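Local structure of 2-polyprenyl-6-methoxyphenol hydroxylase-like FAD-dependent oxidoreductase (Streptomyces sp. NRRL 11266, 6UI5) at residues 324-327 against 328-332; 398-401 against 402-405; 483-486 against 487-490. The protein binds flavin-adenine dinucleotide and belongs to the FAD-dependent oxidoreductases, joining a Rossmann-type FAD-binding domain to the thioredoxin-like C-terminal domain of aromatic-ring hydroxylases. All coordinates share one frame; numbering follows the deposited sequence.

How the contacts relate
The three contacts are local ones that follow one another along the chain. Contact 1 lies in the FAD-binding domain, and the side chain of Tyr327 is about 9 Å from the bound flavin-adenine dinucleotide. Contacts 2 and 3 belong to the C-terminal, thioredoxin-like part. Their centres are about 19 Å and 23 Å from that of contact 1, and about 16 Å from each other, and none of the three touches another. Shared neighbours connect them. Trp494, further along the helix of contact 3, meets Ser326 and Glu330 of contact 1; Val386 touches Glu330 and bonds to the backbone of Gly404; strand 474-477 borders both contacts 2 and 3.

Contact 1: 324-327 against 328-332; sequences LDSY and HVERH
Tyr327 and Arg331 meet one turn apart near the start of the alpha-helix 325-346, in the FAD-binding part of the chain. CB of Arg331 sits over one face of the phenol ring, nearer the ring's border than its centre, and Arg331 CG approaches Tyr327 CE1 to 4.0 Å. Ring and guanidinium planes are turned 52° apart, because the arginine chain bends at chi2 and chi3 and carries its charged end off to a salt bridge with Asp303. The tyrosine, its CG opposite the backbone N (chi1 173°), reaches inward so that OH bonds to the carbonyl oxygen of Ile281. Tyrosine suits this place: a flat ring for burial and a hydroxyl for a backbone oxygen.

On another side of the helix the carboxylate of Glu330 lies beside Ser326, with OE1 3.8 Å from Ser326 CB. The two side chains do not bond to each other; Ser326 OG turns to Leu323 O and Lys310, while the buried acid is gripped by Lys310, Arg469 and Asn306, which probably stabilise its negative charge.

Within 328-332, His332 CB rests 3.4 Å above the plane of the His328 ring, whose ND1 bonds to Tyr274 N. Beneath these side chains Glu330 N bonds to Ser326 O at 2.8 Å and Arg331 N to Tyr327 O at 2.8 Å. The Val329 N to Asp325 O bond is weak at 3.4 Å, yet Val329 CG2 approaches that same Asp325 O to 3.3 Å.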
loop_
_atom_site.group_PDB
_atom_site.type_symbol
_atom_site.label_atom_id
_atom_site.label_comp_id
_atom_site.label_asym_id
_atom_site.label_seq_id
_atom_site.Cartn_x
_atom_site.Cartn_y
_atom_site.Cartn_z
ATOM N N LEU A 324 14.786 -22.210 -21.338
ATOM C CA LEU A 324 15.604 -21.875 -20.169
ATOM C C LEU A 324 15.616 -20.381 -19.894
ATOM O O LEU A 324 15.896 -19.973 -18.757
ATOM C CB LEU A 324 17.038 -22.373 -20.331
ATOM C CG LEU A 324 17.240 -23.890 -20.246
ATOM C CD1 LEU A 324 18.573 -24.282 -20.903
ATOM C CD2 LEU A 324 17.152 -24.407 -18.796
ATOM N N ASP A 325 15.324 -19.549 -20.898
ATOM C CA ASP A 325 15.286 -18.123 -20.618
ATOM C C ASP A 325 14.050 -17.754 -19.824
ATOM O O ASP A 325 13.988 -16.651 -19.264
ATOM C CB ASP A 325 15.371 -17.317 -21.915
ATOM C CG ASP A 325 16.793 -17.261 -22.479
ATOM O OD1 ASP A 325 17.777 -17.258 -21.698
ATOM O OD2 ASP A 325 16.927 -17.222 -23.719
ATOM N N SER A 326 13.058 -18.647 -19.777
ATOM C CA SER A 326 11.877 -18.396 -18.969
ATOM C C SER A 326 12.156 -18.643 -17.499
ATOM O O SER A 326 11.377 -18.189 -16.647
ATOM C CB SER A 326 10.702 -19.266 -19.425
ATOM O OG SER A 326 10.818 -20.601 -18.947
ATOM N N TYR A 327 13.247 -19.351 -17.184
ATOM C CA TYR A 327 13.667 -19.428 -15.789
ATOM C C TYR A 327 13.826 -18.026 -15.215
ATOM O O TYR A 327 13.113 -17.645 -14.276
ATOM C CB TYR A 327 14.955 -20.223 -15.657
ATOM C CG TYR A 327 15.508 -20.185 -14.254
ATOM C CD1 TYR A 327 14.868 -20.859 -13.225
ATOM C CD2 TYR A 327 16.664 -19.469 -13.959
ATOM C CE1 TYR A 327 15.352 -20.824 -11.947
ATOM C CE2 TYR A 327 17.167 -19.442 -12.681
ATOM C CZ TYR A 327 16.503 -20.118 -11.682
ATOM O OH TYR A 327 16.967 -20.093 -10.399
ATOM N N HIS A 328 14.714 -17.209 -15.810
ATOM C CA HIS A 328 14.866 -15.850 -15.297
ATOM C C HIS A 328 13.540 -15.089 -15.302
ATOM O O HIS A 328 13.183 -14.433 -14.314
ATOM C CB HIS A 328 15.900 -15.045 -16.081
ATOM C CG HIS A 328 15.917 -13.598 -15.674
ATOM N ND1 HIS A 328 16.721 -13.120 -14.656
ATOM C CD2 HIS A 328 15.155 -12.546 -16.076
ATOM C CE1 HIS A 328 16.490 -11.825 -14.488
ATOM N NE2 HIS A 328 15.542 -11.452 -15.335
ATOM N N VAL A 329 12.816 -15.115 -16.426
ATOM C CA VAL A 329 11.595 -14.315 -16.511
ATOM C C VAL A 329 10.651 -14.664 -15.374
ATOM O O VAL A 329 10.175 -13.791 -14.636
ATOM C CB VAL A 329 10.904 -14.519 -17.863
ATOM C CG1 VAL A 329 9.632 -13.670 -17.899
ATOM C CG2 VAL A 329 11.845 -14.166 -18.972
ATOM N N GLU A 330 10.373 -15.953 -15.222
ATOM C CA GLU A 330 9.392 -16.381 -14.241
ATOM C C GLU A 330 9.901 -16.158 -12.832
ATOM O O GLU A 330 9.154 -15.675 -11.974
ATOM C CB GLU A 330 9.045 -17.852 -14.472
ATOM C CG GLU A 330 7.950 -18.010 -15.498
ATOM C CD GLU A 330 7.991 -19.349 -16.209
ATOM O OE1 GLU A 330 7.471 -19.425 -17.343
ATOM O OE2 GLU A 330 8.526 -20.322 -15.635
ATOM N N ARG A 331 11.175 -16.471 -12.580
ATOM C CA ARG A 331 11.648 -16.536 -11.201
ATOM C C ARG A 331 12.228 -15.232 -10.693
ATOM O O ARG A 331 12.069 -14.926 -9.508
ATOM C CB ARG A 331 12.641 -17.667 -11.073
ATOM C CG ARG A 331 11.905 -19.007 -11.138
ATOM C CD ARG A 331 11.479 -19.381 -9.739
ATOM N NE ARG A 331 10.154 -18.943 -9.354
ATOM C CZ ARG A 331 9.688 -19.008 -8.113
ATOM N NH1 ARG A 331 10.475 -19.471 -7.132
ATOM N NH2 ARG A 331 8.436 -18.624 -7.850
ATOM N N HIS A 332 12.825 -14.411 -11.554
ATOM C CA HIS A 332 13.209 -13.080 -11.106
ATOM C C HIS A 332 12.002 -12.291 -10.608
ATOM O O HIS A 332 12.124 -11.518 -9.649
ATOM C CB HIS A 332 13.919 -12.316 -12.216
ATOM C CG HIS A 332 14.341 -10.936 -11.817
ATOM N ND1 HIS A 332 13.442 -9.911 -11.620
ATOM C CD2 HIS A 332 15.568 -10.412 -11.586
ATOM C CE1 HIS A 332 14.096 -8.813 -11.279
ATOM N NE2 HIS A 332 15.387 -9.089 -11.257
#

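Contact 2: 398-401 against 402-405; sequences EGDR and LLGR
Asp400 makes an Asx turn with Leu402, directly ahead of a type II beta turn from Leu402 to Arg405, in the loop leading to strand 411-414. Its OD1 accepts the backbone N-H of Leu402 from above the carboxylate plane, with 3.0 Å from Asp400 OD1 to Leu402 N. Holding CG opposite the backbone N (chi1 -171°) places the carboxylate beside the carbonyl carbon, toward the Leu402 amide. OD2 then lies against the Leu403 side chain, 3.5 Å from Leu403 CD1, and bonds to His477; a short acid can serve both turn and neighbour.

Next comes Arg401, whose guanidinium meets that of Arg405 with the planes 63° apart. Arg405 NH1 stands 3.1 Å above the centre of the Arg401 group. Both arginines reach Glu377, Arg401 through NH2 to OE1 and Arg405 through NH2 to OE2, so one shared carboxylate probably offsets part of their charge and lets them lie so close.

The turn itself closes with Arg405 N on Leu402 O at 3.2 Å, and Gly404, with its positive phi, suits the third position. A water links Asp400, Leu403 and Arg405, donating to Asp400 O at 3.0 Å and to Leu403 O, while Arg405 NE donates to that water at 3.1 Å.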
loop_
_atom_site.group_PDB
_atom_site.type_symbol
_atom_site.label_atom_id
_atom_site.label_comp_id
_atom_site.label_asym_id
_atom_site.label_seq_id
_atom_site.Cartn_x
_atom_site.Cartn_y
_atom_site.Cartn_z
ATOM N N GLU A 398 -11.716 -12.057 -19.283
ATOM C CA GLU A 398 -12.103 -12.325 -17.906
ATOM C C GLU A 398 -10.875 -12.666 -17.064
ATOM O O GLU A 398 -9.900 -13.248 -17.552
ATOM C CB GLU A 398 -13.130 -13.461 -17.853
ATOM C CG GLU A 398 -13.613 -13.850 -16.451
ATOM C CD GLU A 398 -14.962 -13.239 -16.077
ATOM O OE1 GLU A 398 -15.848 -13.117 -16.957
ATOM O OE2 GLU A 398 -15.139 -12.904 -14.887
ATOM N N GLY A 399 -10.921 -12.268 -15.794
ATOM C CA GLY A 399 -9.865 -12.609 -14.861
ATOM C C GLY A 399 -9.831 -14.109 -14.593
ATOM O O GLY A 399 -10.798 -14.674 -14.049
ATOM N N ASP A 400 -8.729 -14.763 -14.966
ATOM C CA ASP A 400 -8.546 -16.201 -14.804
ATOM C C ASP A 400 -7.598 -16.445 -13.635
ATOM O O ASP A 400 -6.463 -15.959 -13.638
ATOM C CB ASP A 400 -7.991 -16.817 -16.091
ATOM C CG ASP A 400 -7.970 -18.341 -16.066
ATOM O OD1 ASP A 400 -8.297 -18.949 -15.027
ATOM O OD2 ASP A 400 -7.596 -18.933 -17.097
ATOM N N ARG A 401 -8.062 -17.210 -12.652
ATOM C CA ARG A 401 -7.319 -17.500 -11.437
ATOM C C ARG A 401 -6.582 -18.827 -11.500
ATOM O O ARG A 401 -5.989 -19.248 -10.500
ATOM C CB ARG A 401 -8.274 -17.481 -10.242
ATOM C CG ARG A 401 -8.627 -16.063 -9.806
ATOM C CD ARG A 401 -7.593 -15.541 -8.832
ATOM N NE ARG A 401 -7.032 -14.227 -9.151
ATOM C CZ ARG A 401 -5.919 -13.752 -8.602
ATOM N NH1 ARG A 401 -5.458 -12.545 -8.943
ATOM N NH2 ARG A 401 -5.249 -14.477 -7.698
ATOM N N LEU A 402 -6.619 -19.507 -12.641
ATOM C CA LEU A 402 -5.986 -20.812 -12.775
ATOM C C LEU A 402 -4.763 -20.805 -13.677
ATOM O O LEU A 402 -3.776 -21.488 -13.368
ATOM C CB LEU A 402 -7.005 -21.843 -13.294
ATOM C CG LEU A 402 -8.221 -22.050 -12.382
ATOM C CD1 LEU A 402 -9.232 -22.995 -12.990
ATOM C CD2 LEU A 402 -7.838 -22.529 -10.968
ATOM N N LEU A 403 -4.797 -20.049 -14.781
ATOM C CA LEU A 403 -3.665 -20.011 -15.702
ATOM C C LEU A 403 -2.413 -19.512 -15.001
ATOM O O LEU A 403 -2.447 -18.531 -14.248
ATOM C CB LEU A 403 -3.957 -19.114 -16.902
ATOM C CG LEU A 403 -4.375 -19.785 -18.215
ATOM C CD1 LEU A 403 -4.796 -18.731 -19.210
ATOM C CD2 LEU A 403 -3.273 -20.644 -18.816
ATOM N N GLY A 404 -1.302 -20.187 -15.279
ATOM C CA GLY A 404 -0.018 -19.812 -14.729
ATOM C C GLY A 404 0.165 -20.154 -13.278
ATOM O O GLY A 404 1.081 -19.608 -12.653
ATOM N N ARG A 405 -0.701 -20.998 -12.704
ATOM C CA ARG A 405 -0.632 -21.351 -11.288
ATOM C C ARG A 405 -0.843 -22.830 -11.072
ATOM O O ARG A 405 -1.480 -23.513 -11.874
ATOM C CB ARG A 405 -1.660 -20.591 -10.451
ATOM C CG ARG A 405 -1.402 -19.136 -10.629
ATOM C CD ARG A 405 -1.921 -18.262 -9.586
ATOM N NE ARG A 405 -2.635 -17.188 -10.269
ATOM C CZ ARG A 405 -3.055 -16.079 -9.688
ATOM N NH1 ARG A 405 -3.712 -15.154 -10.401
ATOM N NH2 ARG A 405 -2.794 -15.877 -8.398
HETATM O O HOH W 1 -3.556 -16.578 -13.213
#

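Contact 3: 483-486 against 487-490; sequences GQDE and LRTA
Gln484 and Leu487 run alongside each other in the same direction, in the first turn of helix 484-495, with Gln484 NE2 3.7 Å from Leu487 CD2. Gly483 is the N-cap. Leu487 N bonds to its carbonyl oxygen at 3.1 Å, nearly straight at 173°, and Glu486 folds back so that OE2 takes Gly483 N at 2.9 Å, the half of a capping box that the N3 residue supplies. Glutamate suits this place, and its negative charge probably also interacts favourably with the positive end of the helix dipole. Ala490 N to Glu486 O, 2.8 Å, continues the tight backbone. Arg488, bent at chi3 (-70°), lays one guanidinium face over Gln484 O, 3.7 Å from the plane, and brings NH1 to within 3.4 Å of Gln484 CG. NH1 also bridges to Glu444, which Gln484 NE2 shares.

The Asp485 side is looser. Its OD1 stays 4.1 Å from Arg488 NE, too far for a salt bridge, and this residue is exposed. Thr489 OG1 adds a weak bond to Asp485 O, which already accepts Thr489 N.

Leu487 and Ala490 suit the inner face, where they and Glu486 pack on Trp476. NE1 of Trp476 bonds to Gly483 O, so the helix is seated against 474-477, an edge strand of the mixed sheet.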
loop_
_atom_site.group_PDB
_atom_site.type_symbol
_atom_site.label_atom_id
_atom_site.label_comp_id
_atom_site.label_asym_id
_atom_site.label_seq_id
_atom_site.Cartn_x
_atom_site.Cartn_y
_atom_site.Cartn_z
ATOM N N GLY A 483 -9.360 -24.150 -26.890
ATOM C CA GLY A 483 -9.745 -25.481 -27.323
ATOM C C GLY A 483 -8.570 -26.187 -27.888
ATOM O O GLY A 483 -7.433 -25.926 -27.489
ATOM N N GLN A 484 -8.833 -27.093 -28.832
ATOM C CA GLN A 484 -7.809 -28.043 -29.239
ATOM C C GLN A 484 -6.645 -27.365 -29.959
ATOM O O GLN A 484 -5.514 -27.868 -29.908
ATOM C CB GLN A 484 -8.434 -29.149 -30.086
ATOM C CG GLN A 484 -7.573 -30.403 -30.215
ATOM C CD GLN A 484 -7.402 -31.159 -28.884
ATOM O OE1 GLN A 484 -8.249 -31.065 -27.998
ATOM N NE2 GLN A 484 -6.317 -31.890 -28.752
ATOM N N ASP A 485 -6.871 -26.216 -30.595
ATOM C CA ASP A 485 -5.756 -25.602 -31.313
ATOM C C ASP A 485 -4.830 -24.840 -30.364
ATOM O O ASP A 485 -3.605 -24.880 -30.528
ATOM C CB ASP A 485 -6.265 -24.684 -32.435
ATOM C CG ASP A 485 -5.126 -24.107 -33.285
ATOM O OD1 ASP A 485 -4.035 -24.719 -33.344
ATOM O OD2 ASP A 485 -5.304 -23.022 -33.867
ATOM N N GLU A 486 -5.402 -24.132 -29.385
ATOM C CA GLU A 486 -4.605 -23.454 -28.375
ATOM C C GLU A 486 -3.767 -24.447 -27.583
ATOM O O GLU A 486 -2.595 -24.190 -27.294
ATOM C CB GLU A 486 -5.506 -22.683 -27.409
ATOM C CG GLU A 486 -6.120 -21.432 -27.941
ATOM C CD GLU A 486 -7.285 -21.720 -28.891
ATOM O OE1 GLU A 486 -7.681 -20.781 -29.625
ATOM O OE2 GLU A 486 -7.773 -22.885 -28.901
ATOM N N LEU A 487 -4.362 -25.574 -27.196
ATOM C CA LEU A 487 -3.601 -26.614 -26.521
ATOM C C LEU A 487 -2.398 -27.054 -27.346
ATOM O O LEU A 487 -1.314 -27.272 -26.792
ATOM C CB LEU A 487 -4.510 -27.794 -26.215
ATOM C CG LEU A 487 -3.924 -29.106 -25.719
ATOM C CD1 LEU A 487 -4.949 -29.723 -24.846
ATOM C CD2 LEU A 487 -3.723 -30.001 -26.888
ATOM N N ARG A 488 -2.566 -27.209 -28.668
ATOM C CA ARG A 488 -1.419 -27.561 -29.515
ATOM C C ARG A 488 -0.371 -26.444 -29.522
ATOM O O ARG A 488 0.824 -26.703 -29.718
ATOM C CB ARG A 488 -1.871 -27.873 -30.958
ATOM C CG ARG A 488 -2.454 -29.278 -31.202
ATOM C CD ARG A 488 -2.695 -29.601 -32.698
ATOM N NE ARG A 488 -3.811 -28.842 -33.298
ATOM C CZ ARG A 488 -5.084 -29.259 -33.374
ATOM N NH1 ARG A 488 -5.447 -30.443 -32.887
ATOM N NH2 ARG A 488 -6.009 -28.491 -33.945
ATOM N N THR A 489 -0.797 -25.198 -29.325
ATOM C CA THR A 489 0.168 -24.110 -29.248
ATOM C C THR A 489 0.944 -24.189 -27.931
ATOM O O THR A 489 2.180 -24.249 -27.921
ATOM C CB THR A 489 -0.562 -22.770 -29.403
ATOM O OG1 THR A 489 -1.088 -22.652 -30.745
ATOM C CG2 THR A 489 0.384 -21.598 -29.103
ATOM N N ALA A 490 0.209 -24.266 -26.819
ATOM C CA ALA A 490 0.788 -24.471 -25.504
ATOM C C ALA A 490 1.775 -25.638 -25.488
ATOM O O ALA A 490 2.852 -25.546 -24.892
ATOM C CB ALA A 490 -0.345 -24.698 -24.506
#